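PDB 3JUU: porphyranase B, which cleaves the sulfated red-algal polysaccharide porphyran at the bonds between beta-D-galactopyranose and alpha-L-galactopyranose-6-sulfate, releasing mainly disaccharides. Local coordinates for residues Glu148-Ile153 with Tyr245-Val250; Asp164-Ser169 with Lys188-Leu193; Asn71-Ile76 with Thr266-Arg271. All coordinates share one frame; numbering follows the deposited sequence.

The three contacts tie together parts of one jelly-roll beta-sandwich. Contacts 1 and 2 touch, their centres about 14 Å apart, because strands 141-150 and 166-174 are neighbours. Glu148, the proton donor, takes its place in contact 1 through its carboxylate, while its carbonyl meets contact 2: Glu148 O and Asn168 ND2 are 2.9 Å apart, a probable hydrogen bond. Strand 166-174 of the hairpin adjoins the strand that carries Glu148, and the Asn168 side chain is about 5 Å from that of Glu148. Contact 3 stands apart, with nearest atoms about 8 Å from contact 1 and about 12 Å from contact 2, yet the Tyr267 side chain comes within about 9 Å of that of Glu148.

Contact 1. Residues Glu148-Ile153 with Tyr245-Val250; sequences ESVGQI and YDWNPV
Both Tyr245 and Glu148 carry CG anti to their own carbonyl carbon (chi1 -72° and -67°), and an extended chi2 takes Glu148 CD out toward the phenol. The Tyr245 hydroxyl donates to Glu148 OE1 at 2.7 Å, arriving on the anti side of the carboxylate and somewhat out of its plane; the carboxylate and ring planes stand 50° apart. Glu148 is the proton donor of this GH16 enzyme, and the phenol probably helps to hold the carboxylate's rotation, while a glycerol makes a weak hydrogen bond to the same OE1. Val150 CG1 sits at the edge of the tyrosine ring, 3.7 Å from Tyr245 CD2. Over one face of that ring comes Trp247, its CZ2 offset toward the rim and 3.2 Å above the plane. A type I turn runs from Tyr245 to Asn248, closed by Asn248 N to Tyr245 O at 3.1 Å, and the Asn248 side chain points toward Val150. Trp159 and Phe163 meet the Trp247 indole edge-to-face; the loop after strand 237-242 packs against strand 141-150, and strand 122-128 touches both Glu148 and Tyr245.

Contact 2. Residues Asp164-Ser169 with Lys188-Leu193; sequences DQTMNS and KGKAEL
Leu193 reaches across to Gln165 and Thr166 at one end of an antiparallel beta hairpin, strands 166-174 and 185-192, in the jelly-roll sandwich. Its CB lies 3.5 Å from Gln165 O. CG, anti to its own carbonyl carbon (chi1 -66°), comes equally close to Thr166 C; beyond it CD1 faces Thr166 O, and CD2 ends against Met167 N. The leucine therefore packs on the partner's backbone more than on its side chains, and His202 and Tyr204 of strand 202-210 and Leu218 of strand 213-218 touch it from outside the hairpin. Further along the hairpin, Met167 pairs with Ala191 and Ser169 with Gly189 through two-way backbone hydrogen bonds, and Leu193 N adds one to Gln165 O. The shortest is Met167 N to Ala191 O, 2.7 Å. Met167 leaves the pair as an extended chain toward Phe216, Leu218 and Tyr204. On the other side of the sheet are Asn168 and Lys190. Thr166 and Glu192 lie side by side, CG2 of the threonine 3.8 Å from Glu192 OE2. Gln165 OE1 is hydrogen-bonded to Lys196 NZ. Glu192 bends at chi2, and two waters connect its OE1 to Gln165: one donates to Gln165 O at 2.8 Å, the other accepts from Gln165 NE2 at 3.0 Å.

Contact 3. Residues Asn71-Ile76 with Thr266-Arg271; sequences NGSLQI and TYNWVR. With SO4 (sulfate ion), chain D.
Arg271 lies over one face of the Trp269 indole: NH1 is 3.5 Å above the plane, over its centre, and Trp269 CD2 sits over the centre of the guanidinium. The arginine chain runs extended from CG to NE (chi2 176°, chi3 180°). At the edges of both groups is a sulfate ion, probably from the crystallisation liquor. Trp269 NE1 donates to sulfate O4 at 3.1 Å, while Arg271 NH1 and NH2 bond O3 and O2 separately, NH1 to O3 being 2.7 Å. His13 also bonds the ion, and Glu36 pairs with Arg271 NE. Tyr267 is the ring that touches 71-76: Leu74 CD2 approaches its CD2 at 3.7 Å with the two side chains side by side, and Ile76 CD1 comes in obliquely, at CE2. The hydroxyl goes on to Thr124 O. In the GH16 jelly-roll sandwich, this is where strand 73-87 pairs antiparallel with strand 264-276. Leu74 and Tyr267 form a hydrogen-bonded pair, Leu74 N to Tyr267 O and Tyr267 N to Leu74 O both measuring 2.8 Å. At Asn268 the chain turns a corner, taking 269-271 away from 71-76; Asn268 OD1 still lies 3.5 Å from Ser73 CB, while its ND2 bonds Glu113. Away from Tyr267, one water bridges Gln75 NE2 and Thr266 OG1, and Thr266 CG2 packs 3.6 Å from Ser73 OG, which is bonded to Asn70 O.

Contact 1. Residues Glu148-Ile153 with Tyr245-Val250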
ATOM      1  N   GLU A 148      -3.713  -4.395  -2.446  1.00  9.16           N
ATOM      2  CA  GLU A 148      -4.215  -4.732  -1.099  1.00  8.23           C
ATOM      3  C   GLU A 148      -4.481  -6.224  -1.128  1.00  9.37           C
ATOM      4  O   GLU A 148      -5.027  -6.752  -2.092  1.00  9.90           O
ATOM      5  CB  GLU A 148      -5.514  -3.998  -0.746  1.00  9.92           C
ATOM      6  CG  GLU A 148      -5.313  -2.499  -0.594  1.00 10.24           C
ATOM      7  CD  GLU A 148      -6.589  -1.792  -0.294  1.00 14.02           C
ATOM      8  OE1 GLU A 148      -6.994  -1.876   0.906  1.00 13.69           O
ATOM      9  OE2 GLU A 148      -7.154  -1.178  -1.253  1.00 11.04           O
ATOM     10  N   SER A 149      -4.016  -6.910  -0.095  1.00  7.19           N
ATOM     11  CA  SER A 149      -4.132  -8.376  -0.053  1.00  8.30           C
ATOM     12  C   SER A 149      -4.443  -8.757   1.382  1.00  7.82           C
ATOM     13  O   SER A 149      -4.211  -7.949   2.294  1.00  8.30           O
ATOM     14  CB  SER A 149      -2.755  -9.016  -0.503  1.00  9.41           C
ATOM     15  OG  SER A 149      -2.974 -10.448  -0.562  1.00 17.60           O
ATOM     16  N   VAL A 150      -5.002  -9.956   1.569  1.00  9.44           N
ATOM     17  CA  VAL A 150      -4.883 -10.646   2.881  1.00  9.07           C
ATOM     18  C   VAL A 150      -4.324 -12.049   2.615  1.00 11.74           C
ATOM     19  O   VAL A 150      -4.376 -12.557   1.453  1.00 11.35           O
ATOM     20  CB  VAL A 150      -6.278 -10.758   3.624  1.00  8.03           C
ATOM     21  CG1 VAL A 150      -6.843  -9.373   3.938  1.00 10.69           C
ATOM     22  CG2 VAL A 150      -7.337 -11.657   2.851  1.00 10.63           C
ATOM     23  N   GLY A 151      -3.865 -12.716   3.677  1.00 10.65           N
ATOM     24  CA  GLY A 151      -3.287 -14.045   3.514  1.00 12.14           C
ATOM     25  C   GLY A 151      -4.284 -15.142   3.896  1.00 16.86           C
ATOM     26  O   GLY A 151      -4.058 -16.295   3.525  1.00 21.84           O
ATOM     27  N   GLN A 152      -5.332 -14.836   4.683  1.00 13.23           N
ATOM     28  CA  GLN A 152      -6.248 -15.860   5.182  1.00 12.22           C
ATOM     29  C   GLN A 152      -7.633 -15.264   5.129  1.00 12.07           C
ATOM     30  O   GLN A 152      -7.881 -14.243   5.758  1.00 12.21           O
ATOM     31  CB  GLN A 152      -5.898 -16.241   6.675  1.00 11.76           C
ATOM     32  CG  GLN A 152      -6.908 -17.277   7.197  1.00 12.41           C
ATOM     33  CD  GLN A 152      -6.587 -17.721   8.650  1.00 12.98           C
ATOM     34  OE1 GLN A 152      -5.453 -17.591   9.091  1.00 16.75           O
ATOM     35  NE2 GLN A 152      -7.585 -18.214   9.374  1.00 16.00           N
ATOM     36  N   ILE A 153      -8.529 -15.856   4.348  1.00 11.57           N
ATOM     37  CA  ILE A 153      -9.834 -15.233   4.135  1.00 13.84           C
ATOM     38  C   ILE A 153     -10.783 -15.819   5.229  1.00 13.45           C
ATOM     39  O   ILE A 153     -10.882 -17.062   5.400  1.00 12.44           O
ATOM     40  CB  ILE A 153     -10.347 -15.593   2.713  1.00 14.35           C
ATOM     41  CG1 ILE A 153      -9.538 -14.782   1.618  1.00 14.50           C
ATOM     42  CG2 ILE A 153     -11.828 -15.245   2.622  1.00 16.84           C
ATOM     43  CD1 ILE A 153      -9.536 -15.585   0.397  1.00 23.27           C
ATOM     44  N   TYR A 245      -8.996  -5.391   8.455  1.00  9.66           N
ATOM     45  CA  TYR A 245     -10.173  -4.907   7.737  1.00 10.30           C
ATOM     46  C   TYR A 245     -11.445  -5.414   8.435  1.00 10.22           C
ATOM     47  O   TYR A 245     -11.498  -6.541   8.862  1.00  8.26           O
ATOM     48  CB  TYR A 245     -10.176  -5.595   6.367  1.00 10.06           C
ATOM     49  CG  TYR A 245      -9.125  -5.117   5.422  1.00  8.93           C
ATOM     50  CD1 TYR A 245      -9.038  -3.795   5.045  1.00 10.03           C
ATOM     51  CD2 TYR A 245      -8.268  -6.063   4.798  1.00  9.75           C
ATOM     52  CE1 TYR A 245      -8.104  -3.365   4.031  1.00 10.51           C
ATOM     53  CE2 TYR A 245      -7.392  -5.650   3.813  1.00  8.32           C
ATOM     54  CZ  TYR A 245      -7.286  -4.313   3.470  1.00 10.09           C
ATOM     55  OH  TYR A 245      -6.378  -3.979   2.472  1.00 11.05           O
ATOM     56  N   ASP A 246     -12.478  -4.571   8.533  1.00 10.54           N
ATOM     57  CA  ASP A 246     -13.734  -5.009   9.171  1.00 12.08           C
ATOM     58  C   ASP A 246     -14.346  -6.197   8.493  1.00 13.54           C
ATOM     59  O   ASP A 246     -15.057  -7.005   9.137  1.00 14.31           O
ATOM     60  CB  ASP A 246     -14.736  -3.841   9.095  1.00 12.08           C
ATOM     61  CG  ASP A 246     -14.422  -2.734  10.128  1.00 18.33           C
ATOM     62  OD1 ASP A 246     -13.469  -2.843  10.959  1.00 18.83           O
ATOM     63  OD2 ASP A 246     -15.106  -1.732  10.066  1.00 19.70           O
ATOM     64  N   TRP A 247     -14.089  -6.354   7.178  1.00 12.39           N
ATOM     65  CA  TRP A 247     -14.772  -7.402   6.444  1.00 12.25           C
ATOM     66  C   TRP A 247     -14.013  -8.714   6.477  1.00 12.21           C
ATOM     67  O   TRP A 247     -14.485  -9.705   5.903  1.00 13.59           O
ATOM     68  CB  TRP A 247     -15.017  -6.951   4.968  1.00 13.31           C
ATOM     69  CG  TRP A 247     -13.819  -6.295   4.379  1.00 11.53           C
ATOM     70  CD1 TRP A 247     -13.545  -4.971   4.343  1.00 17.35           C
ATOM     71  CD2 TRP A 247     -12.735  -6.949   3.688  1.00 13.64           C
ATOM     72  NE1 TRP A 247     -12.369  -4.751   3.694  1.00 17.17           N
ATOM     73  CE2 TRP A 247     -11.858  -5.936   3.258  1.00 13.83           C
ATOM     74  CE3 TRP A 247     -12.435  -8.268   3.426  1.00 14.15           C
ATOM     75  CZ2 TRP A 247     -10.672  -6.198   2.569  1.00 17.58           C
ATOM     76  CZ3 TRP A 247     -11.222  -8.552   2.721  1.00 21.72           C
ATOM     77  CH2 TRP A 247     -10.381  -7.514   2.310  1.00 17.13           C
ATOM     78  N   ASN A 248     -12.826  -8.710   7.126  1.00 11.74           N
ATOM     79  CA  ASN A 248     -12.060  -9.941   7.294  1.00 10.03           C
ATOM     80  C   ASN A 248     -11.741 -10.112   8.806  1.00 10.76           C
ATOM     81  O   ASN A 248     -10.633  -9.744   9.279  1.00  9.05           O
ATOM     82  CB  ASN A 248     -10.768  -9.894   6.439  1.00 10.09           C
ATOM     83  CG  ASN A 248     -10.288 -11.293   6.038  1.00  9.66           C
ATOM     84  OD1 ASN A 248      -9.112 -11.625   6.256  1.00 13.51           O
ATOM     85  ND2 ASN A 248     -11.220 -12.154   5.525  1.00  7.86           N
ATOM     86  N   PRO A 249     -12.698 -10.660   9.554  1.00 10.88           N
ATOM     87  CA  PRO A 249     -12.597 -10.652  10.996  1.00  9.52           C
ATOM     88  C   PRO A 249     -11.590 -11.654  11.596  1.00  9.70           C
ATOM     89  O   PRO A 249     -10.965 -12.445  10.881  1.00  8.21           O
ATOM     90  CB  PRO A 249     -14.049 -11.037  11.465  1.00 11.94           C
ATOM     91  CG  PRO A 249     -14.660 -11.748  10.269  1.00 16.52           C
ATOM     92  CD  PRO A 249     -14.014 -11.158   9.077  1.00 11.37           C
ATOM     93  N   VAL A 250     -11.479 -11.598  12.918  1.00  9.87           N
ATOM     94  CA  VAL A 250     -10.433 -12.371  13.593  1.00  7.84           C
ATOM     95  C   VAL A 250     -10.878 -13.861  13.591  1.00  8.93           C
ATOM     96  O   VAL A 250     -12.045 -14.154  13.872  1.00  9.63           O
ATOM     97  CB  VAL A 250     -10.384 -11.920  15.085  1.00 10.77           C
ATOM     98  CG1 VAL A 250      -9.268 -12.764  15.845  1.00  9.87           C
ATOM     99  CG2 VAL A 250     -10.033 -10.403  15.202  1.00  9.41           C
TER

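Contact 2. Residues Asp164-Ser169 with Lys188-Leu193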
ATOM      1  N   ASP A 164      -6.944 -13.310  -1.757  1.00 11.29           N
ATOM      2  CA  ASP A 164      -5.589 -13.705  -1.403  1.00 10.37           C
ATOM      3  C   ASP A 164      -4.737 -14.165  -2.600  1.00 11.12           C
ATOM      4  O   ASP A 164      -3.593 -14.640  -2.410  1.00 10.04           O
ATOM      5  CB  ASP A 164      -5.662 -14.865  -0.364  1.00 11.02           C
ATOM      6  CG  ASP A 164      -6.392 -16.146  -0.894  1.00 14.86           C
ATOM      7  OD1 ASP A 164      -7.096 -16.101  -1.928  1.00 12.21           O
ATOM      8  OD2 ASP A 164      -6.298 -17.180  -0.193  1.00 14.87           O
ATOM      9  N   GLN A 165      -5.297 -14.130  -3.809  1.00 10.55           N
ATOM     10  CA  GLN A 165      -4.538 -14.576  -4.975  1.00 11.42           C
ATOM     11  C   GLN A 165      -4.672 -13.614  -6.153  1.00 11.94           C
ATOM     12  O   GLN A 165      -4.485 -14.031  -7.258  1.00 11.34           O
ATOM     13  CB  GLN A 165      -4.922 -15.995  -5.374  1.00 12.40           C
ATOM     14  CG  GLN A 165      -6.398 -16.210  -5.566  1.00 14.86           C
ATOM     15  CD  GLN A 165      -6.695 -17.715  -5.682  1.00 22.84           C
ATOM     16  OE1 GLN A 165      -6.259 -18.500  -4.850  1.00 23.65           O
ATOM     17  NE2 GLN A 165      -7.352 -18.108  -6.751  1.00 22.50           N
ATOM     18  N   THR A 166      -4.962 -12.345  -5.879  1.00 10.16           N
ATOM     19  CA  THR A 166      -5.140 -11.366  -6.919  1.00  9.94           C
ATOM     20  C   THR A 166      -4.326 -10.092  -6.610  1.00 10.84           C
ATOM     21  O   THR A 166      -4.004  -9.792  -5.449  1.00 10.38           O
ATOM     22  CB  THR A 166      -6.651 -11.064  -7.087  1.00 10.97           C
ATOM     23  OG1 THR A 166      -7.193 -10.884  -5.789  1.00 14.19           O
ATOM     24  CG2 THR A 166      -7.422 -12.310  -7.659  1.00  8.64           C
ATOM     25  N   MET A 167      -4.028  -9.318  -7.639  1.00  9.75           N
ATOM     26  CA  MET A 167      -3.668  -7.908  -7.419  1.00  8.79           C
ATOM     27  C   MET A 167      -4.962  -7.098  -7.412  1.00  9.94           C
ATOM     28  O   MET A 167      -5.697  -7.037  -8.400  1.00  9.20           O
ATOM     29  CB  MET A 167      -2.736  -7.397  -8.547  1.00 10.31           C
ATOM     30  CG  MET A 167      -2.228  -5.982  -8.251  1.00  7.44           C
ATOM     31  SD  MET A 167      -1.113  -5.529  -9.651  1.00  8.78           S
ATOM     32  CE  MET A 167      -0.787  -3.825  -9.306  1.00  9.70           C
ATOM     33  N   ASN A 168      -5.255  -6.483  -6.279  1.00  8.47           N
ATOM     34  CA  ASN A 168      -6.478  -5.772  -6.043  1.00  8.17           C
ATOM     35  C   ASN A 168      -6.070  -4.324  -5.964  1.00  8.67           C
ATOM     36  O   ASN A 168      -5.414  -3.926  -4.976  1.00  9.33           O
ATOM     37  CB  ASN A 168      -6.971  -6.217  -4.644  1.00  8.83           C
ATOM     38  CG  ASN A 168      -7.335  -7.661  -4.659  1.00  9.74           C
ATOM     39  OD1 ASN A 168      -8.095  -8.078  -5.512  1.00 12.33           O
ATOM     40  ND2 ASN A 168      -6.720  -8.443  -3.787  1.00  9.55           N
ATOM     41  N   SER A 169      -6.418  -3.541  -7.008  1.00  7.87           N
ATOM     42  CA  SER A 169      -5.987  -2.131  -7.085  1.00  7.76           C
ATOM     43  C   SER A 169      -7.217  -1.270  -7.075  1.00  8.53           C
ATOM     44  O   SER A 169      -8.374  -1.776  -7.303  1.00 11.11           O
ATOM     45  CB  SER A 169      -5.240  -1.871  -8.393  1.00  7.03           C
ATOM     46  OG  SER A 169      -4.100  -2.776  -8.506  1.00  9.18           O
ATOM     47  N   LYS A 188     -11.945   0.453  -9.563  1.00 11.16           N
ATOM     48  CA  LYS A 188     -11.099  -0.679  -9.141  1.00 14.27           C
ATOM     49  C   LYS A 188     -10.431  -1.318 -10.324  1.00 14.53           C
ATOM     50  O   LYS A 188     -10.873  -1.158 -11.489  1.00 11.98           O
ATOM     51  CB  LYS A 188     -11.958  -1.805  -8.504  1.00 16.03           C
ATOM     52  CG  LYS A 188     -12.852  -1.428  -7.405  1.00 22.89           C
ATOM     53  CD  LYS A 188     -13.694  -2.655  -6.872  1.00 30.04           C
ATOM     54  CE  LYS A 188     -15.102  -2.721  -7.579  1.00 36.83           C
ATOM     55  NZ  LYS A 188     -15.637  -4.147  -7.722  1.00 39.22           N
ATOM     56  N   GLY A 189      -9.361  -2.074 -10.020  1.00 13.90           N
ATOM     57  CA  GLY A 189      -8.763  -3.024 -11.027  1.00 14.64           C
ATOM     58  C   GLY A 189      -8.464  -4.340 -10.311  1.00 14.43           C
ATOM     59  O   GLY A 189      -8.264  -4.361  -9.078  1.00 12.75           O
ATOM     60  N   LYS A 190      -8.527  -5.466 -11.043  1.00 12.81           N
ATOM     61  CA  LYS A 190      -8.222  -6.750 -10.415  1.00 13.79           C
ATOM     62  C   LYS A 190      -7.450  -7.555 -11.477  1.00 14.18           C
ATOM     63  O   LYS A 190      -7.853  -7.534 -12.654  1.00 12.13           O
ATOM     64  CB  LYS A 190      -9.510  -7.508 -10.066  1.00 15.59           C
ATOM     65  CG  LYS A 190      -9.312  -8.891  -9.454  1.00 18.10           C
ATOM     66  CD  LYS A 190     -10.620  -9.735  -9.355  1.00 25.64           C
ATOM     67  CE  LYS A 190     -11.607  -8.974  -8.493  1.00 32.44           C
ATOM     68  NZ  LYS A 190     -12.818  -9.814  -8.257  1.00 37.21           N
ATOM     69  N   ALA A 191      -6.401  -8.260 -11.067  1.00 11.40           N
ATOM     70  CA  ALA A 191      -5.716  -9.189 -11.948  1.00 12.48           C
ATOM     71  C   ALA A 191      -5.268 -10.448 -11.182  1.00 12.84           C
ATOM     72  O   ALA A 191      -5.051 -10.377  -9.959  1.00 12.45           O
ATOM     73  CB  ALA A 191      -4.514  -8.513 -12.600  1.00 12.84           C
ATOM     74  N   GLU A 192      -5.064 -11.571 -11.882  1.00 10.65           N
ATOM     75  CA  GLU A 192      -4.610 -12.842 -11.194  1.00 12.98           C
ATOM     76  C   GLU A 192      -3.123 -12.760 -10.856  1.00 11.48           C
ATOM     77  O   GLU A 192      -2.294 -12.297 -11.707  1.00 10.78           O
ATOM     78  CB  GLU A 192      -4.777 -14.077 -12.106  1.00 13.97           C
ATOM     79  CG  GLU A 192      -6.238 -14.316 -12.516  1.00 18.43           C
ATOM     80  CD  GLU A 192      -7.138 -14.486 -11.300  1.00 28.41           C
ATOM     81  OE1 GLU A 192      -6.870 -15.439 -10.552  1.00 29.14           O
ATOM     82  OE2 GLU A 192      -8.078 -13.670 -11.119  1.00 32.40           O
ATOM     83  N   LEU A 193      -2.756 -13.257  -9.657  1.00 10.31           N
ATOM     84  CA  LEU A 193      -1.330 -13.344  -9.308  1.00 11.52           C
ATOM     85  C   LEU A 193      -0.745 -14.607  -9.917  1.00 12.70           C
ATOM     86  O   LEU A 193       0.474 -14.679 -10.192  1.00 13.04           O
ATOM     87  CB  LEU A 193      -1.088 -13.411  -7.790  1.00  9.49           C
ATOM     88  CG  LEU A 193      -1.515 -12.079  -7.125  1.00  8.47           C
ATOM     89  CD1 LEU A 193      -1.158 -12.159  -5.662  1.00 11.08           C
ATOM     90  CD2 LEU A 193      -0.705 -10.913  -7.679  1.00  8.58           C
TER
HETATM   91  O   HOH W   1      -4.316 -16.119  -9.109  1.00 15.17           O
HETATM   92  O   HOH W   2      -8.437 -16.002  -8.640  1.00 26.09           O

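Contact 3. Residues Asn71-Ile76 with Thr266-Arg271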
ATOM      1  N   ASN A  71      18.262  -8.372   6.074  1.00 16.57           N
ATOM      2  CA  ASN A  71      18.678  -8.823   4.744  1.00 18.12           C
ATOM      3  C   ASN A  71      18.213  -7.962   3.560  1.00 17.84           C
ATOM      4  O   ASN A  71      17.852  -8.503   2.514  1.00 18.85           O
ATOM      5  CB  ASN A  71      18.255 -10.266   4.573  1.00 17.98           C
ATOM      6  CG  ASN A  71      18.942 -11.149   5.572  1.00 19.11           C
ATOM      7  OD1 ASN A  71      20.086 -10.832   5.965  1.00 17.92           O
ATOM      8  ND2 ASN A  71      18.277 -12.210   6.004  1.00 17.59           N
ATOM      9  N   GLY A  72      18.318  -6.654   3.718  1.00 16.46           N
ATOM     10  CA  GLY A  72      17.927  -5.722   2.633  1.00 16.39           C
ATOM     11  C   GLY A  72      16.401  -5.789   2.363  1.00 15.25           C
ATOM     12  O   GLY A  72      15.975  -5.681   1.227  1.00 15.55           O
ATOM     13  N   SER A  73      15.607  -6.007   3.400  1.00 13.61           N
ATOM     14  CA  SER A  73      14.141  -5.969   3.213  1.00 12.86           C
ATOM     15  C   SER A  73      13.484  -5.300   4.419  1.00 13.34           C
ATOM     16  O   SER A  73      14.036  -5.304   5.589  1.00 12.61           O
ATOM     17  CB  SER A  73      13.601  -7.396   3.012  1.00 13.16           C
ATOM     18  OG  SER A  73      13.616  -8.087   4.273  1.00 18.95           O
ATOM     19  N   LEU A  74      12.309  -4.726   4.171  1.00 11.30           N
ATOM     20  CA  LEU A  74      11.450  -4.207   5.231  1.00 11.20           C
ATOM     21  C   LEU A  74      10.504  -5.320   5.675  1.00 10.94           C
ATOM     22  O   LEU A  74       9.953  -6.018   4.791  1.00 12.76           O
ATOM     23  CB  LEU A  74      10.621  -3.075   4.649  1.00 10.66           C
ATOM     24  CG  LEU A  74       9.467  -2.587   5.512  1.00 10.24           C
ATOM     25  CD1 LEU A  74       9.881  -1.943   6.822  1.00 10.99           C
ATOM     26  CD2 LEU A  74       8.634  -1.532   4.649  1.00 14.02           C
ATOM     27  N   GLN A  75      10.291  -5.497   6.993  1.00 10.18           N
ATOM     28  CA  GLN A  75       9.464  -6.578   7.518  1.00 11.30           C
ATOM     29  C   GLN A  75       8.424  -5.885   8.372  1.00 11.87           C
ATOM     30  O   GLN A  75       8.776  -5.064   9.252  1.00 12.56           O
ATOM     31  CB  GLN A  75      10.290  -7.555   8.375  1.00 13.19           C
ATOM     32  CG  GLN A  75      11.419  -8.194   7.500  1.00 14.57           C
ATOM     33  CD  GLN A  75      12.218  -9.157   8.282  1.00 16.40           C
ATOM     34  OE1 GLN A  75      12.595  -8.884   9.446  1.00 23.49           O
ATOM     35  NE2 GLN A  75      12.397 -10.330   7.736  1.00 15.46           N
ATOM     36  N   ILE A  76       7.127  -6.134   8.063  1.00 10.57           N
ATOM     37  CA  ILE A  76       6.034  -5.641   8.929  1.00 10.67           C
ATOM     38  C   ILE A  76       5.350  -6.897   9.456  1.00 11.23           C
ATOM     39  O   ILE A  76       4.767  -7.684   8.701  1.00 10.37           O
ATOM     40  CB  ILE A  76       5.017  -4.728   8.158  1.00 10.73           C
ATOM     41  CG1 ILE A  76       5.776  -3.608   7.400  1.00  8.99           C
ATOM     42  CG2 ILE A  76       3.971  -4.159   9.192  1.00  9.66           C
ATOM     43  CD1 ILE A  76       4.745  -2.596   6.715  1.00  8.69           C
ATOM     44  N   THR A 266       6.747  -8.809   3.738  1.00 10.61           N
ATOM     45  CA  THR A 266       8.135  -8.410   3.471  1.00 12.20           C
ATOM     46  C   THR A 266       8.206  -7.594   2.167  1.00 10.95           C
ATOM     47  O   THR A 266       7.661  -8.058   1.160  1.00 11.69           O
ATOM     48  CB  THR A 266       8.991  -9.683   3.305  1.00 11.07           C
ATOM     49  OG1 THR A 266       8.871 -10.531   4.492  1.00 12.59           O
ATOM     50  CG2 THR A 266      10.486  -9.308   3.012  1.00 13.13           C
ATOM     51  N   TYR A 267       8.819  -6.416   2.216  1.00 10.86           N
ATOM     52  CA  TYR A 267       9.038  -5.585   1.025  1.00 10.93           C
ATOM     53  C   TYR A 267      10.529  -5.602   0.792  1.00 11.53           C
ATOM     54  O   TYR A 267      11.268  -5.101   1.653  1.00 13.08           O
ATOM     55  CB  TYR A 267       8.584  -4.158   1.272  1.00 10.52           C
ATOM     56  CG  TYR A 267       7.123  -4.043   1.730  1.00 11.54           C
ATOM     57  CD1 TYR A 267       6.118  -3.639   0.817  1.00 13.22           C
ATOM     58  CD2 TYR A 267       6.750  -4.311   3.057  1.00 12.17           C
ATOM     59  CE1 TYR A 267       4.763  -3.503   1.262  1.00  8.76           C
ATOM     60  CE2 TYR A 267       5.416  -4.211   3.484  1.00 10.90           C
ATOM     61  CZ  TYR A 267       4.437  -3.815   2.590  1.00  9.71           C
ATOM     62  OH  TYR A 267       3.128  -3.686   2.984  1.00  9.11           O
ATOM     63  N   ASN A 268      10.985  -6.205  -0.315  1.00 12.46           N
ATOM     64  CA  ASN A 268      12.429  -6.144  -0.658  1.00 13.07           C
ATOM     65  C   ASN A 268      12.906  -4.736  -1.020  1.00 14.02           C
ATOM     66  O   ASN A 268      14.049  -4.362  -0.746  1.00 13.84           O
ATOM     67  CB  ASN A 268      12.828  -7.170  -1.732  1.00 13.08           C
ATOM     68  CG  ASN A 268      12.741  -8.576  -1.250  1.00 14.86           C
ATOM     69  OD1 ASN A 268      12.832  -8.848  -0.036  1.00 15.07           O
ATOM     70  ND2 ASN A 268      12.589  -9.520  -2.188  1.00 12.63           N
ATOM     71  N   TRP A 269      12.009  -3.909  -1.570  1.00 10.80           N
ATOM     72  CA  TRP A 269      12.394  -2.580  -1.898  1.00  9.75           C
ATOM     73  C   TRP A 269      11.151  -1.802  -2.272  1.00  8.94           C
ATOM     74  O   TRP A 269      10.115  -2.447  -2.590  1.00 10.66           O
ATOM     75  CB  TRP A 269      13.412  -2.584  -3.056  1.00  9.75           C
ATOM     76  CG  TRP A 269      13.152  -3.513  -4.208  1.00 10.19           C
ATOM     77  CD1 TRP A 269      13.811  -4.705  -4.476  1.00  8.44           C
ATOM     78  CD2 TRP A 269      12.274  -3.284  -5.362  1.00 12.53           C
ATOM     79  NE1 TRP A 269      13.375  -5.217  -5.681  1.00 13.58           N
ATOM     80  CE2 TRP A 269      12.411  -4.394  -6.216  1.00 13.71           C
ATOM     81  CE3 TRP A 269      11.330  -2.273  -5.697  1.00 13.46           C
ATOM     82  CZ2 TRP A 269      11.649  -4.543  -7.428  1.00 12.06           C
ATOM     83  CZ3 TRP A 269      10.576  -2.420  -6.905  1.00 13.98           C
ATOM     84  CH2 TRP A 269      10.755  -3.528  -7.745  1.00 15.32           C
ATOM     85  N   VAL A 270      11.268  -0.479  -2.214  1.00  9.95           N
ATOM     86  CA  VAL A 270      10.257   0.455  -2.780  1.00 12.03           C
ATOM     87  C   VAL A 270      11.016   1.441  -3.626  1.00 12.69           C
ATOM     88  O   VAL A 270      12.017   2.027  -3.166  1.00 11.63           O
ATOM     89  CB  VAL A 270       9.517   1.229  -1.686  1.00 12.11           C
ATOM     90  CG1 VAL A 270       8.617   2.339  -2.311  1.00 12.19           C
ATOM     91  CG2 VAL A 270       8.620   0.302  -0.908  1.00 14.14           C
ATOM     92  N   ARG A 271      10.583   1.625  -4.879  1.00 11.63           N
ATOM     93  CA  ARG A 271      11.328   2.536  -5.778  1.00 10.47           C
ATOM     94  C   ARG A 271      10.311   3.406  -6.424  1.00 11.77           C
ATOM     95  O   ARG A 271       9.328   2.897  -6.998  1.00 10.31           O
ATOM     96  CB  ARG A 271      12.088   1.665  -6.858  1.00  9.47           C
ATOM     97  CG  ARG A 271      13.123   0.740  -6.179  1.00 14.33           C
ATOM     98  CD  ARG A 271      13.805  -0.185  -7.188  1.00 13.57           C
ATOM     99  NE  ARG A 271      14.801  -1.063  -6.545  1.00 14.65           N
ATOM    100  CZ  ARG A 271      15.235  -2.186  -7.099  1.00 15.96           C
ATOM    101  NH1 ARG A 271      14.684  -2.606  -8.256  1.00 15.61           N
ATOM    102  NH2 ARG A 271      16.105  -2.972  -6.455  1.00 15.04           N
TER
HETATM  103  S   SO4 D   4      16.168  -6.164  -8.016  1.00 58.37           S
HETATM  104  O1  SO4 D   4      17.014  -6.924  -8.930  1.00 59.37           O
HETATM  105  O2  SO4 D   4      17.001  -5.538  -6.980  1.00 58.18           O
HETATM  106  O3  SO4 D   4      15.474  -5.143  -8.806  1.00 59.27           O
HETATM  107  O4  SO4 D   4      15.192  -7.094  -7.405  1.00 58.56           O
HETATM  108  O   HOH W   3      11.135 -11.492   5.618  1.00 20.83           O